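Local coordinates for protein probable glutamine synthetase (Pseudomonas aeruginosa, PDB 4HPP) that is a probable member of the glutamine synthetase family, with an N-terminal beta domain and a larger catalytic domain that here holds magnesium and glutamic acid, at residues Gln125-Glu131 against His236-Gln242; Gly246-Tyr251 against Leu325-Leu331; Arg109-Arg113 against Gly195-Asp200; Glu115-Tyr119 against Leu350-Arg354. All blocks are in the same frame, centred on the assembly; numbering follows the deposited sequence.

Contact 1 (Gln125-Glu131 against His236-Gln242); sequences QVIAAFE and HLHLSLQ. With GLU (glutamic acid), chain D.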
loop_
_atom_site.group_PDB
_atom_site.type_symbol
_atom_site.label_atom_id
_atom_site.label_comp_id
_atom_site.label_asym_id
_atom_site.label_seq_id
_atom_site.Cartn_x
_atom_site.Cartn_y
_atom_site.Cartn_z
ATOM N N GLN A 125 56.250 6.425 -17.603
ATOM C CA GLN A 125 54.817 6.640 -17.468
ATOM C C GLN A 125 54.329 5.674 -16.398
ATOM O O GLN A 125 54.786 4.537 -16.343
ATOM C CB GLN A 125 54.090 6.277 -18.753
ATOM C CG GLN A 125 54.793 6.703 -20.030
ATOM C CD GLN A 125 54.406 8.084 -20.539
ATOM O OE1 GLN A 125 54.841 9.105 -19.993
ATOM N NE2 GLN A 125 53.603 8.123 -21.618
ATOM N N VAL A 126 53.383 6.098 -15.564
ATOM C CA VAL A 126 52.796 5.173 -14.589
ATOM C C VAL A 126 51.398 4.725 -14.932
ATOM O O VAL A 126 50.490 5.542 -15.108
ATOM C CB VAL A 126 52.882 5.707 -13.162
ATOM C CG1 VAL A 126 52.272 4.692 -12.201
ATOM C CG2 VAL A 126 54.360 5.942 -12.828
ATOM N N ILE A 127 51.230 3.415 -15.030
ATOM C CA ILE A 127 49.995 2.841 -15.504
ATOM C C ILE A 127 49.519 1.985 -14.378
ATOM O O ILE A 127 50.246 1.061 -13.964
ATOM C CB ILE A 127 50.248 1.907 -16.694
ATOM C CG1 ILE A 127 50.869 2.666 -17.871
ATOM C CG2 ILE A 127 48.950 1.228 -17.093
ATOM C CD1 ILE A 127 49.882 3.209 -18.893
ATOM N N ALA A 128 48.300 2.264 -13.917
ATOM C CA ALA A 128 47.743 1.575 -12.765
ATOM C C ALA A 128 46.239 1.372 -12.845
ATOM O O ALA A 128 45.502 2.114 -13.525
ATOM C CB ALA A 128 48.112 2.281 -11.453
ATOM N N ALA A 129 45.811 0.355 -12.104
ATOM C CA ALA A 129 44.400 0.050 -11.899
ATOM C C ALA A 129 44.200 -0.501 -10.468
ATOM O O ALA A 129 44.976 -1.333 -9.981
ATOM C CB ALA A 129 43.890 -0.908 -12.972
ATOM N N PHE A 130 43.213 0.072 -9.786
ATOM C CA PHE A 130 42.751 -0.364 -8.462
ATOM C C PHE A 130 41.559 -1.353 -8.605
ATOM O O PHE A 130 40.607 -1.081 -9.359
ATOM C CB PHE A 130 42.267 0.825 -7.661
ATOM C CG PHE A 130 43.310 1.822 -7.305
ATOM C CD1 PHE A 130 43.813 1.880 -5.985
ATOM C CD2 PHE A 130 43.744 2.763 -8.236
ATOM C CE1 PHE A 130 44.740 2.858 -5.595
ATOM C CE2 PHE A 130 44.680 3.729 -7.864
ATOM C CZ PHE A 130 45.184 3.794 -6.541
ATOM N N GLU A 131 41.623 -2.483 -7.891
ATOM C CA GLU A 131 40.547 -3.453 -7.892
ATOM C C GLU A 131 39.879 -3.257 -6.556
ATOM O O GLU A 131 40.570 -3.149 -5.532
ATOM C CB GLU A 131 41.066 -4.895 -7.984
ATOM C CG GLU A 131 41.702 -5.345 -9.316
ATOM C CD GLU A 131 42.067 -6.855 -9.319
ATOM O OE1 GLU A 131 42.353 -7.365 -10.419
ATOM O OE2 GLU A 131 42.049 -7.555 -8.250
ATOM N N HIS A 236 43.410 -3.852 -4.518
ATOM C CA HIS A 236 44.691 -4.269 -5.081
ATOM C C HIS A 236 45.087 -3.340 -6.160
ATOM O O HIS A 236 44.296 -2.987 -7.029
ATOM C CB HIS A 236 44.662 -5.684 -5.656
ATOM C CG HIS A 236 44.354 -6.756 -4.650
ATOM N ND1 HIS A 236 43.796 -7.932 -5.007
ATOM C CD2 HIS A 236 44.510 -6.798 -3.247
ATOM C CE1 HIS A 236 43.607 -8.699 -3.889
ATOM N NE2 HIS A 236 44.036 -8.006 -2.819
ATOM N N LEU A 237 46.348 -2.963 -6.159
ATOM C CA LEU A 237 46.785 -1.959 -7.086
ATOM C C LEU A 237 47.700 -2.707 -8.043
ATOM O O LEU A 237 48.662 -3.286 -7.576
ATOM C CB LEU A 237 47.516 -0.871 -6.295
ATOM C CG LEU A 237 48.307 0.214 -6.975
ATOM C CD1 LEU A 237 47.424 0.949 -7.981
ATOM C CD2 LEU A 237 48.819 1.161 -5.911
ATOM N N HIS A 238 47.357 -2.740 -9.342
ATOM C CA HIS A 238 48.236 -3.255 -10.407
ATOM C C HIS A 238 48.991 -2.143 -11.025
ATOM O O HIS A 238 48.394 -1.182 -11.483
ATOM C CB HIS A 238 47.418 -3.903 -11.506
ATOM C CG HIS A 238 46.693 -5.124 -11.058
ATOM N ND1 HIS A 238 47.262 -6.362 -11.096
ATOM C CD2 HIS A 238 45.425 -5.281 -10.519
ATOM C CE1 HIS A 238 46.402 -7.277 -10.604
ATOM N NE2 HIS A 238 45.257 -6.621 -10.269
ATOM N N LEU A 239 50.307 -2.238 -11.005
ATOM C CA LEU A 239 51.180 -1.205 -11.590
ATOM C C LEU A 239 52.080 -1.783 -12.656
ATOM O O LEU A 239 52.680 -2.847 -12.465
ATOM C CB LEU A 239 52.025 -0.515 -10.549
ATOM C CG LEU A 239 51.162 0.412 -9.691
ATOM C CD1 LEU A 239 51.821 0.688 -8.341
ATOM C CD2 LEU A 239 50.905 1.695 -10.449
ATOM N N SER A 240 52.067 -1.129 -13.816
ATOM C CA SER A 240 53.041 -1.378 -14.866
ATOM C C SER A 240 53.753 -0.045 -15.086
ATOM O O SER A 240 53.220 1.031 -14.749
ATOM C CB SER A 240 52.399 -1.964 -16.133
ATOM O OG SER A 240 51.728 -0.998 -16.929
ATOM N N LEU A 241 54.985 -0.142 -15.560
ATOM C CA LEU A 241 55.836 1.026 -15.810
ATOM C C LEU A 241 56.234 1.014 -17.280
ATOM O O LEU A 241 56.714 -0.010 -17.745
ATOM C CB LEU A 241 57.091 0.948 -14.927
ATOM C CG LEU A 241 57.012 1.474 -13.496
ATOM C CD1 LEU A 241 58.414 1.656 -12.914
ATOM C CD2 LEU A 241 56.257 2.783 -13.451
ATOM N N GLN A 242 56.037 2.111 -18.007
ATOM C CA GLN A 242 56.287 2.137 -19.471
ATOM C C GLN A 242 57.151 3.297 -19.934
ATOM O O GLN A 242 56.984 4.431 -19.491
ATOM C CB GLN A 242 54.997 2.218 -20.276
ATOM C CG GLN A 242 54.123 0.984 -20.273
ATOM C CD GLN A 242 52.724 1.301 -20.770
ATOM O OE1 GLN A 242 52.454 2.418 -21.243
ATOM N NE2 GLN A 242 51.825 0.320 -20.686
HETATM N N GLU D . 39.298 -10.253 -0.150
HETATM C CA GLU D . 40.808 -10.373 -0.257
HETATM C C GLU D . 41.623 -9.186 0.307
HETATM O O GLU D . 41.343 -8.667 1.381
HETATM C CB GLU D . 41.213 -10.612 -1.705
HETATM C CG GLU D . 40.826 -11.972 -2.219
HETATM C CD GLU D . 41.039 -12.094 -3.692
HETATM O OE1 GLU D . 41.914 -12.893 -4.062
HETATM O OE2 GLU D . 40.353 -11.387 -4.469
HETATM O OXT GLU D . 42.582 -8.695 -0.299
HETATM O O HOH W 1 44.000 -9.170 -7.492
#

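Contact 2 (Gly246-Tyr251 against Leu325-Leu331); sequences GSPLLY and LGKQYNL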
loop_
_atom_site.group_PDB
_atom_site.type_symbol
_atom_site.label_atom_id
_atom_site.label_comp_id
_atom_site.label_asym_id
_atom_site.label_seq_id
_atom_site.Cartn_x
_atom_site.Cartn_y
_atom_site.Cartn_z
ATOM N N GLY A 246 54.905 3.361 -24.540
ATOM C CA GLY A 246 54.098 2.124 -24.445
ATOM C C GLY A 246 54.932 0.858 -24.275
ATOM O O GLY A 246 54.397 -0.230 -24.000
ATOM N N SER A 247 56.245 1.019 -24.450
ATOM C CA SER A 247 57.234 -0.024 -24.258
ATOM C C SER A 247 57.309 -0.436 -22.767
ATOM O O SER A 247 57.710 0.354 -21.915
ATOM C CB SER A 247 58.584 0.487 -24.778
ATOM O OG SER A 247 59.588 -0.510 -24.776
ATOM N N PRO A 248 56.908 -1.682 -22.448
ATOM C CA PRO A 248 56.858 -2.117 -21.047
ATOM C C PRO A 248 58.270 -2.285 -20.520
ATOM O O PRO A 248 59.072 -2.932 -21.149
ATOM C CB PRO A 248 56.164 -3.479 -21.145
ATOM C CG PRO A 248 56.617 -4.004 -22.490
ATOM C CD PRO A 248 56.578 -2.785 -23.379
ATOM N N LEU A 249 58.575 -1.678 -19.392
ATOM C CA LEU A 249 59.941 -1.615 -18.891
ATOM C C LEU A 249 60.078 -2.448 -17.623
ATOM O O LEU A 249 61.168 -2.567 -17.053
ATOM C CB LEU A 249 60.356 -0.160 -18.619
ATOM C CG LEU A 249 60.502 0.884 -19.747
ATOM C CD1 LEU A 249 60.397 2.302 -19.193
ATOM C CD2 LEU A 249 61.806 0.739 -20.527
ATOM N N LEU A 250 58.971 -3.030 -17.183
ATOM C CA LEU A 250 59.008 -3.925 -16.056
ATOM C C LEU A 250 59.416 -5.304 -16.533
ATOM O O LEU A 250 59.911 -6.115 -15.745
ATOM C CB LEU A 250 57.625 -4.035 -15.422
ATOM C CG LEU A 250 57.314 -3.107 -14.250
ATOM C CD1 LEU A 250 56.132 -3.641 -13.461
ATOM C CD2 LEU A 250 58.519 -2.947 -13.324
ATOM N N TYR A 251 59.184 -5.582 -17.815
ATOM C CA TYR A 251 59.191 -6.972 -18.279
ATOM C C TYR A 251 60.218 -7.359 -19.356
ATOM O O TYR A 251 60.394 -6.661 -20.357
ATOM C CB TYR A 251 57.771 -7.382 -18.642
ATOM C CG TYR A 251 57.591 -8.374 -19.770
ATOM C CD1 TYR A 251 57.622 -7.956 -21.108
ATOM C CD2 TYR A 251 57.314 -9.722 -19.499
ATOM C CE1 TYR A 251 57.427 -8.862 -22.144
ATOM C CE2 TYR A 251 57.114 -10.636 -20.521
ATOM C CZ TYR A 251 57.171 -10.193 -21.840
ATOM O OH TYR A 251 56.977 -11.083 -22.860
ATOM N N LEU A 325 51.590 -10.122 -25.157
ATOM C CA LEU A 325 52.248 -10.375 -23.862
ATOM C C LEU A 325 53.163 -9.213 -23.398
ATOM O O LEU A 325 53.930 -8.658 -24.189
ATOM C CB LEU A 325 53.045 -11.714 -23.910
ATOM C CG LEU A 325 52.415 -13.123 -24.057
ATOM C CD1 LEU A 325 51.948 -13.434 -25.475
ATOM C CD2 LEU A 325 53.382 -14.214 -23.608
ATOM N N GLY A 326 53.096 -8.846 -22.121
ATOM C CA GLY A 326 54.008 -7.835 -21.616
ATOM C C GLY A 326 53.380 -6.490 -21.375
ATOM O O GLY A 326 53.618 -5.875 -20.342
ATOM N N LYS A 327 52.589 -6.017 -22.329
ATOM C CA LYS A 327 51.671 -4.890 -22.082
ATOM C C LYS A 327 50.770 -5.204 -20.872
ATOM O O LYS A 327 50.380 -4.307 -20.127
ATOM C CB LYS A 327 50.810 -4.555 -23.330
ATOM C CG LYS A 327 51.447 -3.613 -24.373
ATOM C CD LYS A 327 51.899 -2.255 -23.809
ATOM C CE LYS A 327 51.405 -1.047 -24.621
ATOM N NZ LYS A 327 51.996 -0.877 -25.987
ATOM N N GLN A 328 50.464 -6.486 -20.674
ATOM C CA GLN A 328 49.572 -6.917 -19.595
ATOM C C GLN A 328 50.366 -7.365 -18.363
ATOM O O GLN A 328 49.790 -7.745 -17.341
ATOM C CB GLN A 328 48.630 -8.033 -20.078
ATOM C CG GLN A 328 49.317 -9.038 -20.989
ATOM C CD GLN A 328 48.750 -10.440 -20.914
ATOM O OE1 GLN A 328 48.605 -10.998 -19.824
ATOM N NE2 GLN A 328 48.479 -11.045 -22.082
ATOM N N TYR A 329 51.691 -7.316 -18.467
ATOM C CA TYR A 329 52.571 -7.662 -17.360
ATOM C C TYR A 329 52.631 -6.515 -16.362
ATOM O O TYR A 329 52.868 -5.336 -16.717
ATOM C CB TYR A 329 53.962 -7.947 -17.877
ATOM C CG TYR A 329 54.908 -8.446 -16.824
ATOM C CD1 TYR A 329 55.119 -9.830 -16.640
ATOM C CD2 TYR A 329 55.620 -7.537 -16.024
ATOM C CE1 TYR A 329 56.014 -10.291 -15.683
ATOM C CE2 TYR A 329 56.510 -7.982 -15.069
ATOM C CZ TYR A 329 56.705 -9.352 -14.899
ATOM O OH TYR A 329 57.591 -9.740 -13.938
ATOM N N ASN A 330 52.411 -6.869 -15.105
ATOM C CA ASN A 330 52.357 -5.872 -14.091
ATOM C C ASN A 330 52.658 -6.480 -12.738
ATOM O O ASN A 330 52.826 -7.709 -12.623
ATOM C CB ASN A 330 50.993 -5.131 -14.124
ATOM C CG ASN A 330 49.848 -5.961 -13.563
ATOM O OD1 ASN A 330 49.746 -6.190 -12.336
ATOM N ND2 ASN A 330 48.963 -6.395 -14.448
ATOM N N LEU A 331 52.727 -5.607 -11.737
ATOM C CA LEU A 331 52.883 -5.999 -10.353
ATOM C C LEU A 331 51.756 -5.465 -9.466
ATOM O O LEU A 331 51.437 -4.258 -9.422
ATOM C CB LEU A 331 54.250 -5.527 -9.834
ATOM C CG LEU A 331 55.495 -6.228 -10.423
ATOM C CD1 LEU A 331 56.571 -5.227 -10.794
ATOM C CD2 LEU A 331 56.023 -7.177 -9.378
#

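Contact 3 (Arg109-Arg113 against Gly195-Asp200); sequences RSLLR and GVAAAD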
loop_
_atom_site.group_PDB
_atom_site.type_symbol
_atom_site.label_atom_id
_atom_site.label_comp_id
_atom_site.label_asym_id
_atom_site.label_seq_id
_atom_site.Cartn_x
_atom_site.Cartn_y
_atom_site.Cartn_z
ATOM N N ARG A 109 46.155 14.739 -3.906
ATOM C CA ARG A 109 46.184 14.755 -5.416
ATOM C C ARG A 109 47.461 15.405 -6.005
ATOM O O ARG A 109 48.183 14.785 -6.790
ATOM C CB ARG A 109 44.923 15.378 -6.046
ATOM C CG ARG A 109 44.553 14.616 -7.325
ATOM C CD ARG A 109 43.273 14.999 -8.024
ATOM N NE ARG A 109 43.566 16.014 -9.013
ATOM C CZ ARG A 109 43.331 15.886 -10.299
ATOM N NH1 ARG A 109 43.589 16.893 -11.071
ATOM N NH2 ARG A 109 42.818 14.778 -10.794
ATOM N N SER A 110 47.773 16.613 -5.536
ATOM C CA SER A 110 49.005 17.339 -5.902
ATOM C C SER A 110 50.281 16.516 -5.678
ATOM O O SER A 110 51.064 16.347 -6.631
ATOM C CB SER A 110 49.090 18.681 -5.139
ATOM O OG SER A 110 48.230 19.669 -5.708
ATOM N N LEU A 111 50.499 16.021 -4.442
ATOM C CA LEU A 111 51.620 15.109 -4.149
ATOM C C LEU A 111 51.682 13.987 -5.192
ATOM O O LEU A 111 52.743 13.763 -5.788
ATOM C CB LEU A 111 51.492 14.482 -2.773
ATOM C CG LEU A 111 52.260 13.169 -2.569
ATOM C CD1 LEU A 111 53.744 13.417 -2.783
ATOM C CD2 LEU A 111 52.014 12.569 -1.192
ATOM N N LEU A 112 50.563 13.291 -5.458
ATOM C CA LEU A 112 50.669 12.227 -6.462
ATOM C C LEU A 112 51.047 12.781 -7.846
ATOM O O LEU A 112 51.865 12.177 -8.540
ATOM C CB LEU A 112 49.457 11.281 -6.531
ATOM C CG LEU A 112 49.390 10.341 -7.770
ATOM C CD1 LEU A 112 50.550 9.347 -7.791
ATOM C CD2 LEU A 112 48.059 9.627 -7.856
ATOM N N ARG A 113 50.496 13.931 -8.227
ATOM C CA ARG A 113 50.875 14.536 -9.496
ATOM C C ARG A 113 52.346 14.967 -9.605
ATOM O O ARG A 113 52.860 15.116 -10.711
ATOM C CB ARG A 113 49.996 15.726 -9.828
ATOM C CG ARG A 113 50.385 16.304 -11.184
ATOM C CD ARG A 113 49.447 17.398 -11.651
ATOM N NE ARG A 113 49.622 18.643 -10.896
ATOM C CZ ARG A 113 48.923 18.975 -9.810
ATOM N NH1 ARG A 113 47.988 18.150 -9.326
ATOM N NH2 ARG A 113 49.168 20.132 -9.202
ATOM N N GLY A 195 48.936 7.594 -14.545
ATOM C CA GLY A 195 49.123 8.638 -13.575
ATOM C C GLY A 195 47.937 8.911 -12.663
ATOM O O GLY A 195 47.412 7.999 -11.996
ATOM N N VAL A 196 47.547 10.190 -12.627
ATOM C CA VAL A 196 46.666 10.752 -11.611
ATOM C C VAL A 196 45.292 10.185 -11.898
ATOM O O VAL A 196 44.544 9.768 -10.970
ATOM C CB VAL A 196 46.642 12.297 -11.660
ATOM C CG1 VAL A 196 45.625 12.870 -10.690
ATOM C CG2 VAL A 196 48.012 12.898 -11.327
ATOM N N ALA A 197 44.989 10.118 -13.191
ATOM C CA ALA A 197 43.721 9.580 -13.652
ATOM C C ALA A 197 43.474 8.191 -13.022
ATOM O O ALA A 197 42.339 7.859 -12.690
ATOM C CB ALA A 197 43.638 9.557 -15.192
ATOM N N ALA A 198 44.534 7.412 -12.791
ATOM C CA ALA A 198 44.394 6.069 -12.192
ATOM C C ALA A 198 43.818 6.157 -10.762
ATOM O O ALA A 198 42.815 5.502 -10.483
ATOM C CB ALA A 198 45.714 5.292 -12.236
ATOM N N ALA A 199 44.382 7.021 -9.913
ATOM C CA ALA A 199 43.766 7.335 -8.597
ATOM C C ALA A 199 42.371 8.012 -8.656
ATOM O O ALA A 199 41.477 7.673 -7.856
ATOM C CB ALA A 199 44.712 8.138 -7.731
ATOM N N ASP A 200 42.167 8.931 -9.605
ATOM C CA ASP A 200 40.808 9.489 -9.806
ATOM C C ASP A 200 39.806 8.366 -10.053
ATOM O O ASP A 200 38.687 8.355 -9.468
ATOM C CB ASP A 200 40.762 10.494 -10.946
ATOM C CG ASP A 200 41.617 11.731 -10.678
ATOM O OD1 ASP A 200 41.712 12.577 -11.592
ATOM O OD2 ASP A 200 42.205 11.854 -9.569
#

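Contact 4 (Glu115-Tyr119 against Leu350-Arg354); sequences EVERY and LIAGR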
loop_
_atom_site.group_PDB
_atom_site.type_symbol
_atom_site.label_atom_id
_atom_site.label_comp_id
_atom_site.label_asym_id
_atom_site.label_seq_id
_atom_site.Cartn_x
_atom_site.Cartn_y
_atom_site.Cartn_z
ATOM N N GLU A 115 54.781 13.383 -8.147
ATOM C CA GLU A 115 55.523 12.138 -8.093
ATOM C C GLU A 115 55.470 11.486 -9.436
ATOM O O GLU A 115 56.451 10.913 -9.902
ATOM C CB GLU A 115 54.915 11.220 -7.022
ATOM C CG GLU A 115 55.551 9.839 -6.910
ATOM C CD GLU A 115 57.007 9.921 -6.503
ATOM O OE1 GLU A 115 57.404 11.027 -6.093
ATOM O OE2 GLU A 115 57.733 8.897 -6.572
ATOM N N VAL A 116 54.313 11.575 -10.072
ATOM C CA VAL A 116 54.208 11.192 -11.488
ATOM C C VAL A 116 55.125 12.013 -12.433
ATOM O O VAL A 116 55.867 11.423 -13.218
ATOM C CB VAL A 116 52.737 11.152 -11.939
ATOM C CG1 VAL A 116 52.607 10.843 -13.439
ATOM C CG2 VAL A 116 51.992 10.130 -11.065
ATOM N N GLU A 117 55.091 13.344 -12.307
ATOM C CA GLU A 117 56.137 14.230 -12.865
ATOM C C GLU A 117 57.594 13.700 -12.685
ATOM O O GLU A 117 58.285 13.478 -13.687
ATOM C CB GLU A 117 56.009 15.676 -12.318
ATOM C CG GLU A 117 56.966 16.738 -12.919
ATOM C CD GLU A 117 56.977 16.822 -14.468
ATOM O OE1 GLU A 117 57.955 17.393 -15.030
ATOM O OE2 GLU A 117 56.028 16.324 -15.141
ATOM N N ARG A 118 58.038 13.510 -11.431
ATOM C CA ARG A 118 59.347 12.926 -11.092
ATOM C C ARG A 118 59.545 11.583 -11.790
ATOM O O ARG A 118 60.678 11.193 -12.130
ATOM C CB ARG A 118 59.512 12.703 -9.571
ATOM C CG ARG A 118 59.503 13.963 -8.748
ATOM C CD ARG A 118 59.898 13.722 -7.307
ATOM N NE ARG A 118 58.871 13.210 -6.396
ATOM C CZ ARG A 118 57.976 13.956 -5.736
ATOM N NH1 ARG A 118 57.907 15.255 -5.916
ATOM N NH2 ARG A 118 57.118 13.400 -4.895
ATOM N N TYR A 119 58.434 10.868 -11.975
ATOM C CA TYR A 119 58.486 9.697 -12.799
ATOM C C TYR A 119 58.725 10.048 -14.264
ATOM O O TYR A 119 59.648 9.480 -14.869
ATOM C CB TYR A 119 57.268 8.828 -12.616
ATOM C CG TYR A 119 57.515 7.669 -11.676
ATOM C CD1 TYR A 119 57.451 7.855 -10.277
ATOM C CD2 TYR A 119 57.814 6.382 -12.174
ATOM C CE1 TYR A 119 57.639 6.799 -9.387
ATOM C CE2 TYR A 119 58.005 5.323 -11.290
ATOM C CZ TYR A 119 57.924 5.538 -9.896
ATOM O OH TYR A 119 58.171 4.514 -9.002
ATOM N N LEU A 350 54.570 4.422 -5.322
ATOM C CA LEU A 350 55.428 4.767 -6.452
ATOM C C LEU A 350 56.698 5.399 -5.913
ATOM O O LEU A 350 57.751 5.302 -6.555
ATOM C CB LEU A 350 54.727 5.708 -7.423
ATOM C CG LEU A 350 53.822 5.270 -8.603
ATOM C CD1 LEU A 350 53.149 6.510 -9.226
ATOM C CD2 LEU A 350 54.599 4.535 -9.686
ATOM N N ILE A 351 56.601 6.006 -4.717
ATOM C CA ILE A 351 57.757 6.658 -4.075
ATOM C C ILE A 351 58.799 5.602 -3.727
ATOM O O ILE A 351 59.936 5.657 -4.229
ATOM C CB ILE A 351 57.387 7.512 -2.817
ATOM C CG1 ILE A 351 56.964 8.931 -3.223
ATOM C CG2 ILE A 351 58.604 7.712 -1.935
ATOM C CD1 ILE A 351 56.152 9.660 -2.186
ATOM N N ALA A 352 58.394 4.634 -2.896
ATOM C CA ALA A 352 59.322 3.640 -2.388
ATOM C C ALA A 352 59.930 2.869 -3.543
ATOM O O ALA A 352 61.103 2.513 -3.490
ATOM C CB ALA A 352 58.642 2.698 -1.413
ATOM N N GLY A 353 59.124 2.637 -4.577
ATOM C CA GLY A 353 59.578 2.048 -5.837
ATOM C C GLY A 353 60.655 2.910 -6.446
ATOM O O GLY A 353 61.741 2.408 -6.782
ATOM N N ARG A 354 60.368 4.206 -6.570
ATOM C CA ARG A 354 61.356 5.181 -7.079
ATOM C C ARG A 354 62.650 5.053 -6.289
ATOM O O ARG A 354 63.693 4.838 -6.865
ATOM C CB ARG A 354 60.852 6.639 -6.994
ATOM C CG ARG A 354 61.067 7.512 -8.240
ATOM C CD ARG A 354 61.144 9.029 -7.940
ATOM N NE ARG A 354 60.345 9.538 -6.797
ATOM C CZ ARG A 354 60.835 10.106 -5.682
ATOM N NH1 ARG A 354 62.139 10.244 -5.541
ATOM N NH2 ARG A 354 60.032 10.534 -4.694
#

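Contact 1 (Gln125-Glu131 against His236-Gln242)
Gln125 opens an antiparallel strand pairing with two backbone hydrogen bonds to Gln242, Gln125 N to Gln242 O at 2.8 Å and Gln242 N to Gln125 O at 3.2 Å. Val126, across from Leu241 in a non-hydrogen-bonded pair, turns to the buried face, where its CG1 meets Leu239 CD2 and its CG2 meets Leu241 CD2, both at 3.7 Å; beta-branched and apolar, it suits a strand that helices cover. Ile127 lies on the other face and repeats the double hydrogen bonding with Ser240. Ala128, a bare methyl, packs its CB 3.8 Å from Leu237 CD1, while its CA–H points at His238 O. Ala129 pairs with His238 through Ala129 O and His238 N at 2.8 Å. Phe130 returns to the buried face and receives Leu237 CD1 squarely over its ring, a CH-pi contact 3.8 Å from the centroid. At Glu131 the side chains turn polar. Glu131 OE1 accepts a weak hydrogen bond from His238 NE2 at 3.0 Å, and His238 ND1 is held by Asn330. Water 1 donates to Glu131 OE2 at 2.6 Å and lies 2.8 Å from His236 ND1, whereas His236 NE2 donates to OXT of the glutamic acid at 3.0 Å. Alternation thus gives an apolar face toward the helices and a mixed face, polar at its Glu131–His236 end, where His236 joins the glutamic acid pocket and magnesium is about 5 Å from the Glu131 side chain.

Contact 2 (Gly246-Tyr251 against Leu325-Leu331)
This is a contact of a loop with the approach to, and first residues of, a strand, at one end of two neighbouring strands of the catalytic-domain sheet: Gly246-Tyr251 follows strand 235-243, and Leu325-Leu331 runs into strand 330-336, its antiparallel neighbour. The two segments meet mainly through side chains, with Tyr251 and Tyr329 at the centre. Their rings lie obliquely, centroids 5.2 Å apart, and Tyr251 CB sits over the face of the Tyr329 ring, 3.7 Å from its centroid. Tyr251 suits its place through the broad packing surface of its ring; Tyr329 adds a polar hydroxyl, which makes a weak hydrogen bond to the backbone of Asn257. Over a face of the Tyr251 ring lies Gly326, whose CA is 3.8 Å from the ring centroid. A side chain there would collide with the ring, and the positive phi also favours glycine. Pro248 closes against the same turn, its CB 3.6 Å from Gly326 O. At the outer edge the long, flexible Lys327 reaches over, its NZ giving a weak hydrogen bond to Gly246 O at 3.2 Å. On the inner side Leu250 is buried, its CB 4.1 Å from Tyr329 CD2. Asn330 instead points its CB away from the 246-251 loop and hydrogen-bonds to His238. The two segments join the same end of two neighbouring antiparallel strands in the catalytic-domain sheet of a glutamine synthetase-type fold.

Contact 3 (Arg109-Arg113 against Gly195-Asp200)
A buried salt bridge joins Arg109 and Asp200, with Arg109 NH2 2.6 Å from Asp200 OD1; the same nitrogen gives a weak hydrogen bond to Asp200 OD2 at 3.2 Å. Neither charge depends on this partner alone, since Arg109 NH1 also forms a salt bridge with Asp71, Arg109 NE bonds to Asn95, and Asp200 OD2 accepts a hydrogen bond from His343. A long arginine suits this place: its CA-to-CB bond leaves sideways, yet the guanidinium spans the gap between two helices. Val196 CG1 lies 3.4 Å from Arg109 NH2, so the flat face of the guanidinium packs on a methyl while its edge pairs with the carboxylate. The segments belong to helices 108-121 and 196-216 of the catalytic domain; residues 109-113 and 196-200 run at 146° to each other with their axes 10.3 Å apart at closest approach, and the polar cluster faces strands 66-78 and 89-97 of the sheet at the N-terminal end of the chain. Gly195, at positive phi, turns the chain from strand 185-194 into helix 196-216, and Ala198 N bonds back to Gly195 O at 3.0 Å. Farther in, Leu112 points toward the second helix and sets its CD2 3.7 Å from Ala199 CB; the small methyl accommodates the end of the leucine. Beside it, the aliphatic start of Arg113 packs on the valine, with Arg113 CB 3.8 Å from Val196 CG2.

Contact 4 (Glu115-Tyr119 against Leu350-Arg354)
Tyr119, Arg354 and Leu350 lose the most surface where helices 108-121 and 342-358 pack, the short segments crossing at 33° with axes 10.7 Å apart. Tyr119 works in two ways. Its hydroxyl donates to the backbone, Tyr119 OH to Leu350 O at 2.6 Å, and also bonds to Trp266; its ring takes Leu350 CD2 over one face, 3.9 Å from the centroid. Tyrosine therefore packs in the apolar interface and adds a second hydrogen bond to a carbonyl that also accepts the helical one from Arg354 N. Leu350, pointing toward the other helix, also reaches Val116, with Leu350 CD1 4.2 Å from Val116 CG2. Arg354 supplies the polar half. Its NE meets Glu115 OE2 at 2.7 Å and its NH2 meets Glu115 OE1 at 3.0 Å, a bidentate salt bridge. Arg118 NE, one turn from the glutamate, lies 2.6 Å from Glu115 OE1, so one carboxylate is shared by two arginines whose nearest nitrogens are 3.4 Å apart; Glu407, salt-bridged to Arg354 NH1, supplies further negative charge. The pair of helices rests on strand 124-137, where Val126 meets both Tyr119 and Leu350, while helix 261-281 touches Ala352 of the second helix.

In the fold
From the N terminus, the first contact segments lie on helix 108-121, which provides 109-113 for contact 3 and 115-119 for contact 4, and strand 124-137 follows directly. Contact 3 closes first, at the start of helix 196-216; contact 1 then closes at strand 235-243, so the two cross. Contact 2 opens only after contact 1 has closed and ends at strand 330-336, the neighbour of 235-243 in the sheet. Contact 4 closes last, on helix 342-358: contacts 1 and 2 are nested within its loop, while contact 3 crosses it. Val126 joins contact 1 to contacts 3 and 4, while contact 2 is tied in through contact 1, by His238–Asn330 and Leu239–Leu331.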